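PDB 3PSM: defensin, which is a dimeric plant defensin of the gamma-thionin family that probably acts as an antimicrobial, antifungal protein. Local coordinates for residues Asp8-Arg11 and Gly12-Thr16. Numbering follows the deposited sequence.
Sequences DTFR and GPCFT
Phe10 reaches forward along its own chain to Cys14, bridging the bend at Gly12. Its CB points toward Gly12-Thr16, and the anti placement of CG relative to the backbone N (chi1 -178°) carries the ring on toward them. CD2 and CE2 of Phe10 both lie against Gly12 O, which sits near the ring plane, 3.4 Å from CE2, and Pro13 O approaches Phe10 CE2 at 3.7 Å. Phe10 CE2 also packs on Cys14 CA and CB, the latter at 4.0 Å, while Phe10 CZ, at the tip, comes within 4.1 Å of Cys14 SG. Cys14 SG stands 4.7 Å from the centroid of the Phe10 ring, 36° off the ring normal, an oblique sulfur-aromatic contact. Gly12 turns the chain with a positive phi (81°). No direct hydrogen bond joins the two sides of the bend; instead, one water donates to Phe10 O and Gly12 O, and a second donates to Arg11 O and Pro13 O, tying the carbonyls in pairs. The Phe10 side chain also touches Ser19 of helix 17-27 and Cys41 of strand 41-46, and Cys14 is disulfide-bonded to Cys35. Thus the loop from strand 2-6 to helix 17-27 is pinned beside the disulfide core of the cysteine-stabilised alpha-beta fold of plant defensins.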
loop_
_atom_site.group_PDB
_atom_site.type_symbol
_atom_site.label_atom_id
_atom_site.label_comp_id
_atom_site.label_asym_id
_atom_site.label_seq_id
_atom_site.Cartn_x
_atom_site.Cartn_y
_atom_site.Cartn_z
ATOM N N ASP A 8 -1.317 0.773 15.524
ATOM C CA ASP A 8 -1.820 1.475 16.668
ATOM C C ASP A 8 -3.277 1.917 16.524
ATOM O O ASP A 8 -4.035 1.813 17.488
ATOM C CB ASP A 8 -0.912 2.719 16.943
ATOM C CG ASP A 8 0.399 2.404 17.653
ATOM O OD1 ASP A 8 0.579 1.307 18.226
ATOM O OD2 ASP A 8 1.280 3.301 17.653
ATOM N N THR A 9 -3.679 2.410 15.357
ATOM C CA THR A 9 -4.960 3.103 15.193
ATOM C C THR A 9 -5.706 2.675 13.954
ATOM O O THR A 9 -6.590 3.350 13.511
ATOM C CB THR A 9 -4.730 4.641 15.185
ATOM O OG1 THR A 9 -3.758 4.932 14.163
ATOM C CG2 THR A 9 -4.188 5.087 16.537
ATOM N N PHE A 10 -5.389 1.538 13.384
ATOM C CA PHE A 10 -6.167 1.014 12.248
ATOM C C PHE A 10 -7.586 0.707 12.711
ATOM O O PHE A 10 -7.753 0.032 13.726
ATOM C CB PHE A 10 -5.451 -0.204 11.702
ATOM C CG PHE A 10 -6.133 -0.831 10.477
ATOM C CD1 PHE A 10 -5.751 -0.473 9.186
ATOM C CD2 PHE A 10 -7.124 -1.767 10.609
ATOM C CE1 PHE A 10 -6.326 -1.060 8.090
ATOM C CE2 PHE A 10 -7.705 -2.365 9.473
ATOM C CZ PHE A 10 -7.297 -2.004 8.228
ATOM N N ARG A 11 -8.563 1.142 11.935
ATOM C CA ARG A 11 -9.958 0.943 12.312
ATOM C C ARG A 11 -10.624 -0.242 11.666
ATOM O O ARG A 11 -10.646 -0.356 10.425
ATOM C CB ARG A 11 -10.732 2.204 11.917
ATOM C CG ARG A 11 -12.189 2.155 12.366
ATOM C CD ARG A 11 -12.942 3.412 12.093
ATOM N NE ARG A 11 -12.462 4.549 12.842
ATOM C CZ ARG A 11 -12.720 4.889 14.069
ATOM N NH1 ARG A 11 -13.577 4.180 14.779
ATOM N NH2 ARG A 11 -12.172 5.986 14.604
ATOM N N GLY A 12 -11.280 -1.085 12.511
ATOM C CA GLY A 12 -12.126 -2.186 12.055
ATOM C C GLY A 12 -11.287 -3.386 11.674
ATOM O O GLY A 12 -10.004 -3.384 11.768
ATOM N N PRO A 13 -11.951 -4.418 11.204
ATOM C CA PRO A 13 -11.184 -5.603 10.799
ATOM C C PRO A 13 -10.305 -5.318 9.602
ATOM O O PRO A 13 -10.657 -4.509 8.710
ATOM C CB PRO A 13 -12.285 -6.628 10.440
ATOM C CG PRO A 13 -13.490 -6.099 11.219
ATOM C CD PRO A 13 -13.387 -4.621 11.016
ATOM N N CYS A 14 -9.241 -6.084 9.512
ATOM C CA CYS A 14 -8.330 -5.989 8.360
ATOM C C CYS A 14 -8.697 -7.058 7.339
ATOM O O CYS A 14 -8.517 -8.244 7.587
ATOM C CB CYS A 14 -6.909 -6.192 8.845
ATOM S SG CYS A 14 -5.597 -5.726 7.721
ATOM N N PHE A 15 -9.262 -6.580 6.231
ATOM C CA PHE A 15 -9.683 -7.422 5.121
ATOM C C PHE A 15 -8.753 -7.362 3.939
ATOM O O PHE A 15 -8.694 -8.308 3.184
ATOM C CB PHE A 15 -11.090 -7.037 4.663
ATOM C CG PHE A 15 -12.155 -7.318 5.683
ATOM C CD1 PHE A 15 -12.895 -6.282 6.233
ATOM C CD2 PHE A 15 -12.439 -8.592 6.123
ATOM C CE1 PHE A 15 -13.900 -6.535 7.164
ATOM C CE2 PHE A 15 -13.429 -8.806 7.047
ATOM C CZ PHE A 15 -14.162 -7.812 7.585
ATOM N N THR A 16 -8.079 -6.243 3.717
ATOM C CA THR A 16 -7.217 -6.047 2.558
ATOM C C THR A 16 -5.834 -5.669 3.026
ATOM O O THR A 16 -5.670 -4.771 3.859
ATOM C CB THR A 16 -7.789 -5.048 1.552
ATOM O OG1 THR A 16 -7.650 -3.725 2.076
ATOM C CG2 THR A 16 -9.241 -5.383 1.213
HETATM O O HOH W 1 -8.314 -2.959 13.877
HETATM O O HOH W 2 -11.808 -2.134 8.719
#